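MREC protein (Listeria monocytogenes, PDB 2J5U) takes part in forming and maintaining the shape of the bacterial cell, and associates into dimers through a helical segment and its beta-rich domain. Local coordinates at the interface of chains A and B. Sequence-based numbering; all coordinates share one arbitrary frame. Chains: chain A/B, MREC protein.

Contact 1: the interface of chains A and B. Residues chain A 140, 175, 177, 188, 190; chain B 40, 43, 46-47.
Helix 39-60 of chain B lies against the beta-rich domain of chain A, meeting strands 175-178 and 190-199 and the loop residues A:Gln140 and A:Gly188. This helix belongs to the predicted coiled-coil segment of MreC, and the chain A residues lie in the family's barrel core. The long side chain of A:Gln140 can reach the helix from a loop: CG stands anti to the carbonyl carbon (chi1 -55°) and the chain stays extended beyond it. Its amide NE2 gives a hydrogen bond to the backbone O of B:Ser43 at 3.2 Å, an acceptor lying close to the amide plane. The same NE2 makes a weaker, bent bond to the carboxylate OD2 of B:Asp47 at 3.0 Å, the two flat groups being turned 65° apart. B:Ala46 is small enough to let the amide pass, its CB 4.0 Å from CD of A:Gln140. B:Ser43, also small, turns OG toward the alkyl chain of A:Lys175 and the ring of A:Phe190, with CD1 of that ring 3.6 Å away. At the other end, B:Gln40 is bent at chi2, which brings its amide to the backbone of A:Gly188 and A:Phe190. As modelled, its NE2 faces the backbone N of A:Phe190 at 2.8 Å, donor against donor, while OE1 faces the carbonyl O of A:Gly188. Exchanging OE1 and NE2 would match both pairs, so the amide is possibly modelled the wrong way round.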
ATOM      1  N   GLN A 140      -8.659 -63.394  10.741  1.00 61.65           N
ATOM      2  CA  GLN A 140      -7.775 -62.418  10.121  1.00 64.12           C
ATOM      3  C   GLN A 140      -7.809 -62.517   8.605  1.00 66.94           C
ATOM      4  O   GLN A 140      -7.766 -63.607   8.039  1.00 67.60           O
ATOM      5  CB  GLN A 140      -6.346 -62.612  10.600  1.00 62.32           C
ATOM      6  CG  GLN A 140      -6.194 -62.573  12.090  1.00 61.83           C
ATOM      7  CD  GLN A 140      -4.751 -62.668  12.507  1.00 63.50           C
ATOM      8  OE1 GLN A 140      -3.947 -63.326  11.846  1.00 65.81           O
ATOM      9  NE2 GLN A 140      -4.410 -62.023  13.612  1.00 63.40           N
ATOM     10  N   LYS A 175      -6.115 -67.463   9.725  1.00 63.61           N
ATOM     11  CA  LYS A 175      -5.982 -67.616  11.159  1.00 61.31           C
ATOM     12  C   LYS A 175      -7.165 -67.027  11.903  1.00 59.65           C
ATOM     13  O   LYS A 175      -7.759 -66.033  11.479  1.00 59.38           O
ATOM     14  CB  LYS A 175      -4.676 -66.983  11.611  1.00 61.59           C
ATOM     15  CG  LYS A 175      -3.554 -67.461  10.732  1.00 65.63           C
ATOM     16  CD  LYS A 175      -2.207 -67.434  11.394  1.00 68.59           C
ATOM     17  CE  LYS A 175      -1.166 -67.904  10.394  1.00 70.58           C
ATOM     18  NZ  LYS A 175       0.174 -67.991  11.008  1.00 74.65           N
ATOM     19  N   VAL A 177      -8.434 -65.759  15.737  1.00 53.08           N
ATOM     20  CA  VAL A 177      -7.939 -65.326  17.037  1.00 52.31           C
ATOM     21  C   VAL A 177      -9.075 -64.808  17.900  1.00 50.87           C
ATOM     22  O   VAL A 177     -10.189 -64.641  17.427  1.00 51.67           O
ATOM     23  CB  VAL A 177      -6.874 -64.206  16.885  1.00 53.66           C
ATOM     24  CG1 VAL A 177      -5.723 -64.704  16.050  1.00 52.66           C
ATOM     25  CG2 VAL A 177      -7.491 -62.979  16.243  1.00 53.34           C
ATOM     26  N   GLY A 188      -6.454 -61.325  20.339  1.00 54.37           N
ATOM     27  CA  GLY A 188      -5.212 -61.741  19.724  1.00 56.22           C
ATOM     28  C   GLY A 188      -4.673 -63.115  20.070  1.00 57.56           C
ATOM     29  O   GLY A 188      -3.633 -63.505  19.549  1.00 58.52           O
ATOM     30  N   PHE A 190      -4.175 -66.819  19.588  1.00 55.37           N
ATOM     31  CA  PHE A 190      -4.396 -67.726  18.457  1.00 55.92           C
ATOM     32  C   PHE A 190      -5.306 -68.895  18.847  1.00 55.65           C
ATOM     33  O   PHE A 190      -5.106 -69.537  19.882  1.00 54.15           O
ATOM     34  CB  PHE A 190      -3.058 -68.277  17.929  1.00 55.14           C
ATOM     35  CG  PHE A 190      -3.204 -69.178  16.724  1.00 55.69           C
ATOM     36  CD1 PHE A 190      -3.695 -68.682  15.516  1.00 55.79           C
ATOM     37  CD2 PHE A 190      -2.881 -70.530  16.804  1.00 54.30           C
ATOM     38  CE1 PHE A 190      -3.865 -69.524  14.396  1.00 53.92           C
ATOM     39  CE2 PHE A 190      -3.048 -71.377  15.701  1.00 52.66           C
ATOM     40  CZ  PHE A 190      -3.542 -70.870  14.492  1.00 52.70           C
TER
ATOM     41  N   GLN B  40       0.983 -68.430  16.152  1.00 87.29           N
ATOM     42  CA  GLN B  40       0.688 -67.382  17.116  1.00 85.42           C
ATOM     43  C   GLN B  40       1.490 -66.133  16.771  1.00 85.60           C
ATOM     44  O   GLN B  40       1.012 -65.014  16.945  1.00 85.91           O
ATOM     45  CB  GLN B  40       1.033 -67.850  18.532  1.00 84.25           C
ATOM     46  CG  GLN B  40       0.863 -66.795  19.636  1.00 82.81           C
ATOM     47  CD  GLN B  40      -0.575 -66.282  19.787  1.00 83.60           C
ATOM     48  OE1 GLN B  40      -0.886 -65.156  19.399  1.00 83.14           O
ATOM     49  NE2 GLN B  40      -1.450 -67.107  20.352  1.00 80.82           N
ATOM     50  N   SER B  43       0.213 -64.343  13.685  1.00 85.06           N
ATOM     51  CA  SER B  43      -1.011 -63.644  14.078  1.00 83.14           C
ATOM     52  C   SER B  43      -0.694 -62.331  14.761  1.00 82.10           C
ATOM     53  O   SER B  43      -1.409 -61.355  14.577  1.00 81.72           O
ATOM     54  CB  SER B  43      -1.849 -64.499  15.025  1.00 82.88           C
ATOM     55  OG  SER B  43      -2.491 -65.542  14.324  1.00 84.70           O
ATOM     56  N   ALA B  46       0.230 -59.769  11.929  1.00 72.70           N
ATOM     57  CA  ALA B  46      -0.960 -59.264  11.263  1.00 70.76           C
ATOM     58  C   ALA B  46      -1.752 -58.287  12.131  1.00 70.45           C
ATOM     59  O   ALA B  46      -2.116 -57.203  11.671  1.00 71.21           O
ATOM     60  CB  ALA B  46      -1.850 -60.427  10.830  1.00 68.15           C
ATOM     61  N   ASP B  47      -2.011 -58.663  13.382  1.00 69.78           N
ATOM     62  CA  ASP B  47      -2.769 -57.808  14.291  1.00 69.41           C
ATOM     63  C   ASP B  47      -2.062 -56.503  14.616  1.00 69.24           C
ATOM     64  O   ASP B  47      -2.692 -55.448  14.655  1.00 69.52           O
ATOM     65  CB  ASP B  47      -3.093 -58.545  15.597  1.00 70.58           C
ATOM     66  CG  ASP B  47      -4.458 -59.243  15.567  1.00 73.29           C
ATOM     67  OD1 ASP B  47      -4.850 -59.820  16.605  1.00 76.05           O
ATOM     68  OD2 ASP B  47      -5.139 -59.218  14.518  1.00 72.79           O
TER

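Contact 2: the interface of chains A and B. Residues chain A 52, 55-56, 59; chain B 52, 55-56, 59.
Helix 31-58 of chain A and helix 39-60 of chain B pack together, and A:Leu59, just beyond the end of its helix, joins the contact. The helices run the same way and meet near their C-terminal ends, in a segment predicted to form a coiled coil, where the apolar contact is made by A:Leu55, A:Leu59, B:Leu55 and B:Leu59. The branched ends of leucine suit such packing because each methyl can meet a different neighbour. CD1 of A:Leu55 packs 3.8 Å from CB of B:Leu55, whereas its CD2 turns to CD1 of B:Leu59 at 4.0 Å. The leucine pairs are not symmetric: B:Leu59 is still helical, but the backbone of A:Leu59 is extended (psi 167°). From there its CD1 approaches CD2 of B:Leu55 at 3.5 Å, the two side chains crossing obliquely. The other methyl of B:Leu55, CD1, lies 3.9 Å from CG of A:Lys56, whose aliphatic stem flanks the leucines while its extended chain runs back along its own helix toward A:Asn52. A:Asn52 and B:Asn52 differ as well. In chain A, CG stands opposite the backbone N (chi1 -175°), whereas in chain B it lies beside N, and the amide planes are 65° apart. Their close approach forms no hydrogen bond, and its details are doubtful. Within chain A, NZ of A:Lys56 makes a weak hydrogen bond of 3.0 Å to the amide OD1 of A:Asn52.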
ATOM      1  N   ASN A  52       3.960 -49.990  18.273  1.00 91.16           N
ATOM      2  CA  ASN A  52       2.585 -49.984  18.746  1.00 89.29           C
ATOM      3  C   ASN A  52       2.522 -49.352  20.139  1.00 89.25           C
ATOM      4  O   ASN A  52       1.613 -48.576  20.437  1.00 88.55           O
ATOM      5  CB  ASN A  52       2.047 -51.422  18.785  1.00 87.63           C
ATOM      6  CG  ASN A  52       0.572 -51.493  19.153  1.00 86.73           C
ATOM      7  OD1 ASN A  52       0.187 -51.182  20.278  1.00 86.06           O
ATOM      8  ND2 ASN A  52      -0.260 -51.903  18.201  1.00 85.64           N
ATOM      9  N   LEU A  55       2.951 -45.510  19.820  1.00 83.90           N
ATOM     10  CA  LEU A  55       1.722 -44.926  19.305  1.00 81.55           C
ATOM     11  C   LEU A  55       0.679 -44.778  20.406  1.00 82.35           C
ATOM     12  O   LEU A  55       0.110 -43.698  20.589  1.00 81.40           O
ATOM     13  CB  LEU A  55       1.156 -45.798  18.188  1.00 78.88           C
ATOM     14  CG  LEU A  55       1.940 -45.835  16.883  1.00 76.27           C
ATOM     15  CD1 LEU A  55       1.382 -46.917  15.972  1.00 76.09           C
ATOM     16  CD2 LEU A  55       1.854 -44.476  16.226  1.00 74.20           C
ATOM     17  N   LYS A  56       0.430 -45.864  21.136  1.00 83.05           N
ATOM     18  CA  LYS A  56      -0.558 -45.842  22.212  1.00 84.44           C
ATOM     19  C   LYS A  56      -0.172 -44.853  23.294  1.00 85.96           C
ATOM     20  O   LYS A  56      -1.038 -44.375  24.029  1.00 86.08           O
ATOM     21  CB  LYS A  56      -0.746 -47.237  22.817  1.00 83.68           C
ATOM     22  CG  LYS A  56      -1.619 -48.167  21.981  1.00 83.55           C
ATOM     23  CD  LYS A  56      -1.581 -49.598  22.495  1.00 81.91           C
ATOM     24  CE  LYS A  56      -2.434 -50.508  21.632  1.00 82.16           C
ATOM     25  NZ  LYS A  56      -2.203 -51.957  21.909  1.00 81.31           N
ATOM     26  N   LEU A  59      -0.990 -41.266  21.903  1.00 81.94           N
ATOM     27  CA  LEU A  59      -2.418 -41.063  22.091  1.00 80.08           C
ATOM     28  C   LEU A  59      -2.570 -41.442  23.561  1.00 82.50           C
ATOM     29  O   LEU A  59      -1.648 -42.017  24.143  1.00 84.05           O
ATOM     30  CB  LEU A  59      -3.187 -42.028  21.195  1.00 75.30           C
ATOM     31  CG  LEU A  59      -2.777 -41.887  19.728  1.00 71.42           C
ATOM     32  CD1 LEU A  59      -3.094 -43.156  18.944  1.00 69.32           C
ATOM     33  CD2 LEU A  59      -3.472 -40.673  19.149  1.00 66.46           C
TER
ATOM     34  N   ASN B  52      -1.326 -50.730  14.212  1.00 69.76           N
ATOM     35  CA  ASN B  52      -0.378 -49.642  14.075  1.00 70.78           C
ATOM     36  C   ASN B  52      -0.859 -48.658  13.009  1.00 70.72           C
ATOM     37  O   ASN B  52      -0.856 -47.443  13.223  1.00 70.57           O
ATOM     38  CB  ASN B  52       1.003 -50.186  13.720  1.00 71.30           C
ATOM     39  CG  ASN B  52       1.647 -50.924  14.875  1.00 72.10           C
ATOM     40  OD1 ASN B  52       1.582 -50.480  16.018  1.00 72.27           O
ATOM     41  ND2 ASN B  52       2.283 -52.045  14.580  1.00 73.97           N
ATOM     42  N   LEU B  55      -3.689 -46.703  14.320  1.00 74.35           N
ATOM     43  CA  LEU B  55      -3.201 -45.795  15.350  1.00 73.93           C
ATOM     44  C   LEU B  55      -2.440 -44.608  14.775  1.00 74.37           C
ATOM     45  O   LEU B  55      -2.526 -43.500  15.310  1.00 72.74           O
ATOM     46  CB  LEU B  55      -2.337 -46.555  16.355  1.00 74.14           C
ATOM     47  CG  LEU B  55      -3.163 -47.379  17.351  1.00 74.17           C
ATOM     48  CD1 LEU B  55      -2.254 -48.258  18.180  1.00 74.89           C
ATOM     49  CD2 LEU B  55      -3.963 -46.454  18.244  1.00 72.35           C
ATOM     50  N   LYS B  56      -1.699 -44.838  13.691  1.00 75.02           N
ATOM     51  CA  LYS B  56      -0.959 -43.758  13.037  1.00 75.44           C
ATOM     52  C   LYS B  56      -1.992 -42.758  12.536  1.00 75.46           C
ATOM     53  O   LYS B  56      -1.933 -41.573  12.867  1.00 76.01           O
ATOM     54  CB  LYS B  56      -0.157 -44.276  11.843  1.00 75.56           C
ATOM     55  CG  LYS B  56       1.021 -45.171  12.183  1.00 77.01           C
ATOM     56  CD  LYS B  56       1.481 -45.927  10.927  1.00 80.11           C
ATOM     57  CE  LYS B  56       2.575 -46.954  11.220  1.00 81.01           C
ATOM     58  NZ  LYS B  56       3.849 -46.301  11.646  1.00 82.51           N
ATOM     59  N   LEU B  59      -3.063 -40.339  14.988  1.00 82.99           N
ATOM     60  CA  LEU B  59      -2.135 -39.272  15.335  1.00 85.44           C
ATOM     61  C   LEU B  59      -2.181 -38.058  14.420  1.00 88.12           C
ATOM     62  O   LEU B  59      -2.144 -36.920  14.889  1.00 89.08           O
ATOM     63  CB  LEU B  59      -0.705 -39.804  15.375  1.00 84.59           C
ATOM     64  CG  LEU B  59      -0.159 -40.129  16.763  1.00 84.97           C
ATOM     65  CD1 LEU B  59       1.299 -40.527  16.628  1.00 84.47           C
ATOM     66  CD2 LEU B  59      -0.292 -38.920  17.685  1.00 83.40           C
TER

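Contact 3: the interface of chains A and B. Residues chain A 59-61; chain B 55, 72, 74, 91, 221.
A:Ile61 points its CD1 methyl toward CD2 of B:Leu55, 3.5 Å away, where the paired helices meet the chain B domain. CG1 of the isoleucine lies anti to the carbonyl carbon (chi1 -59°), and the extended branch carries CD1 on toward B:His221. The isoleucine runs roughly at right angles to this histidine, with CD1 3.9 Å from ND1. The same CD2 of B:Leu55 sits over the centre of the flat imidazole, 3.7 Å above its plane, a face well suited to carry a methyl. B:Asn72, on strand 70-77, crosses both A:Leu59 and A:Ile61 at about a right angle. Its short side chain serves both: CB packs 4.0 Å from CG1 of A:Ile61, and the amide OD1 reaches the side of A:Leu59, with CD2 3.5 Å away. Beside it, the amine NZ of B:Lys91 donates to the backbone O of B:Asn72 at 3.1 Å, nearly along the C=O axis, which should steady the strand. This lysine, its chain bent at chi2 and chi4, has NZ 6.1 Å from the carboxylate OD2 of A:Asp60, too far for a salt bridge, though the opposite charges may attract. The site seats the segment after the chain A helix on the chain B domain, probably fixing their relative setting.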
ATOM      1  N   LEU A  59      -0.990 -41.266  21.903  1.00 81.94           N
ATOM      2  CA  LEU A  59      -2.418 -41.063  22.091  1.00 80.08           C
ATOM      3  C   LEU A  59      -2.570 -41.442  23.561  1.00 82.50           C
ATOM      4  O   LEU A  59      -1.648 -42.017  24.143  1.00 84.05           O
ATOM      5  CB  LEU A  59      -3.187 -42.028  21.195  1.00 75.30           C
ATOM      6  CG  LEU A  59      -2.777 -41.887  19.728  1.00 71.42           C
ATOM      7  CD1 LEU A  59      -3.094 -43.156  18.944  1.00 69.32           C
ATOM      8  CD2 LEU A  59      -3.472 -40.673  19.149  1.00 66.46           C
ATOM      9  N   ASP A  60      -3.690 -41.138  24.190  1.00 83.72           N
ATOM     10  CA  ASP A  60      -3.798 -41.506  25.601  1.00 84.94           C
ATOM     11  C   ASP A  60      -4.447 -42.875  25.761  1.00 83.35           C
ATOM     12  O   ASP A  60      -5.538 -43.001  26.325  1.00 84.16           O
ATOM     13  CB  ASP A  60      -4.591 -40.445  26.360  1.00 89.64           C
ATOM     14  CG  ASP A  60      -3.870 -39.976  27.601  1.00 92.70           C
ATOM     15  OD1 ASP A  60      -2.670 -39.639  27.483  1.00 94.72           O
ATOM     16  OD2 ASP A  60      -4.497 -39.944  28.684  1.00 94.78           O
ATOM     17  N   ILE A  61      -3.759 -43.902  25.274  1.00 80.52           N
ATOM     18  CA  ILE A  61      -4.295 -45.252  25.320  1.00 78.97           C
ATOM     19  C   ILE A  61      -3.662 -46.199  26.326  1.00 78.55           C
ATOM     20  O   ILE A  61      -2.518 -46.634  26.180  1.00 79.37           O
ATOM     21  CB  ILE A  61      -4.232 -45.887  23.929  1.00 77.38           C
ATOM     22  CG1 ILE A  61      -5.039 -45.033  22.952  1.00 76.56           C
ATOM     23  CG2 ILE A  61      -4.771 -47.302  23.975  1.00 77.06           C
ATOM     24  CD1 ILE A  61      -4.911 -45.455  21.514  1.00 76.83           C
TER
ATOM     25  N   LEU B  55      -3.689 -46.703  14.320  1.00 74.35           N
ATOM     26  CA  LEU B  55      -3.201 -45.795  15.350  1.00 73.93           C
ATOM     27  C   LEU B  55      -2.440 -44.608  14.775  1.00 74.37           C
ATOM     28  O   LEU B  55      -2.526 -43.500  15.310  1.00 72.74           O
ATOM     29  CB  LEU B  55      -2.337 -46.555  16.355  1.00 74.14           C
ATOM     30  CG  LEU B  55      -3.163 -47.379  17.351  1.00 74.17           C
ATOM     31  CD1 LEU B  55      -2.254 -48.258  18.180  1.00 74.89           C
ATOM     32  CD2 LEU B  55      -3.963 -46.454  18.244  1.00 72.35           C
ATOM     33  N   ASN B  72      -9.318 -40.683  23.678  1.00 70.96           N
ATOM     34  CA  ASN B  72      -9.142 -41.940  22.969  1.00 69.28           C
ATOM     35  C   ASN B  72      -9.592 -43.112  23.807  1.00 67.58           C
ATOM     36  O   ASN B  72      -9.225 -43.222  24.975  1.00 68.62           O
ATOM     37  CB  ASN B  72      -7.685 -42.111  22.585  1.00 69.97           C
ATOM     38  CG  ASN B  72      -7.272 -41.143  21.516  1.00 70.57           C
ATOM     39  OD1 ASN B  72      -6.101 -40.806  21.388  1.00 73.27           O
ATOM     40  ND2 ASN B  72      -8.240 -40.691  20.727  1.00 70.13           N
ATOM     41  N   SER B  74     -11.002 -47.563  23.744  1.00 63.73           N
ATOM     42  CA  SER B  74     -10.994 -48.869  23.094  1.00 61.91           C
ATOM     43  C   SER B  74     -12.371 -49.497  23.205  1.00 60.55           C
ATOM     44  O   SER B  74     -13.073 -49.304  24.201  1.00 59.27           O
ATOM     45  CB  SER B  74      -9.983 -49.812  23.767  1.00 61.76           C
ATOM     46  OG  SER B  74      -8.640 -49.519  23.417  1.00 65.43           O
ATOM     47  N   LYS B  91     -14.157 -45.958  28.568  1.00 67.53           N
ATOM     48  CA  LYS B  91     -14.092 -44.627  29.158  1.00 68.03           C
ATOM     49  C   LYS B  91     -15.508 -44.275  29.571  1.00 68.93           C
ATOM     50  O   LYS B  91     -16.471 -44.610  28.874  1.00 68.86           O
ATOM     51  CB  LYS B  91     -13.531 -43.607  28.159  1.00 67.49           C
ATOM     52  CG  LYS B  91     -12.041 -43.806  27.858  1.00 67.82           C
ATOM     53  CD  LYS B  91     -11.197 -43.532  29.093  1.00 69.62           C
ATOM     54  CE  LYS B  91      -9.907 -44.353  29.114  1.00 70.50           C
ATOM     55  NZ  LYS B  91      -8.988 -44.050  27.986  1.00 69.31           N
ATOM     56  N   HIS B 221     -10.221 -48.990  18.032  1.00 59.97           N
ATOM     57  CA  HIS B 221      -9.846 -47.719  18.620  1.00 59.84           C
ATOM     58  C   HIS B 221     -10.861 -46.665  18.214  1.00 58.32           C
ATOM     59  O   HIS B 221     -11.262 -46.568  17.061  1.00 57.17           O
ATOM     60  CB  HIS B 221      -8.431 -47.364  18.184  1.00 63.26           C
ATOM     61  CG  HIS B 221      -7.395 -48.265  18.783  1.00 67.84           C
ATOM     62  ND1 HIS B 221      -7.166 -48.329  20.142  1.00 68.54           N
ATOM     63  CD2 HIS B 221      -6.562 -49.173  18.218  1.00 68.18           C
ATOM     64  CE1 HIS B 221      -6.237 -49.238  20.390  1.00 67.93           C
ATOM     65  NE2 HIS B 221      -5.854 -49.764  19.240  1.00 68.85           N
TER

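Contacts 2 and 3 are neighbours, with C-alpha centres about 8 Å apart, and share A:Leu59 and B:Leu55, so the helix-helix contact passes directly into the seat on the chain B domain. Contact 1 lies about 19 Å from contact 2 and about 21 Å from contact 3. Helix 39-60 of chain B links all three, meeting the chain A domain in contact 1 and chain A's helix and the residues after it in contacts 2 and 3. The interface is not an exact two-fold, and in contacts 1 and 3 the two chains contribute different elements. Such dimers are the units from which the 24-subunit assembly is arranged.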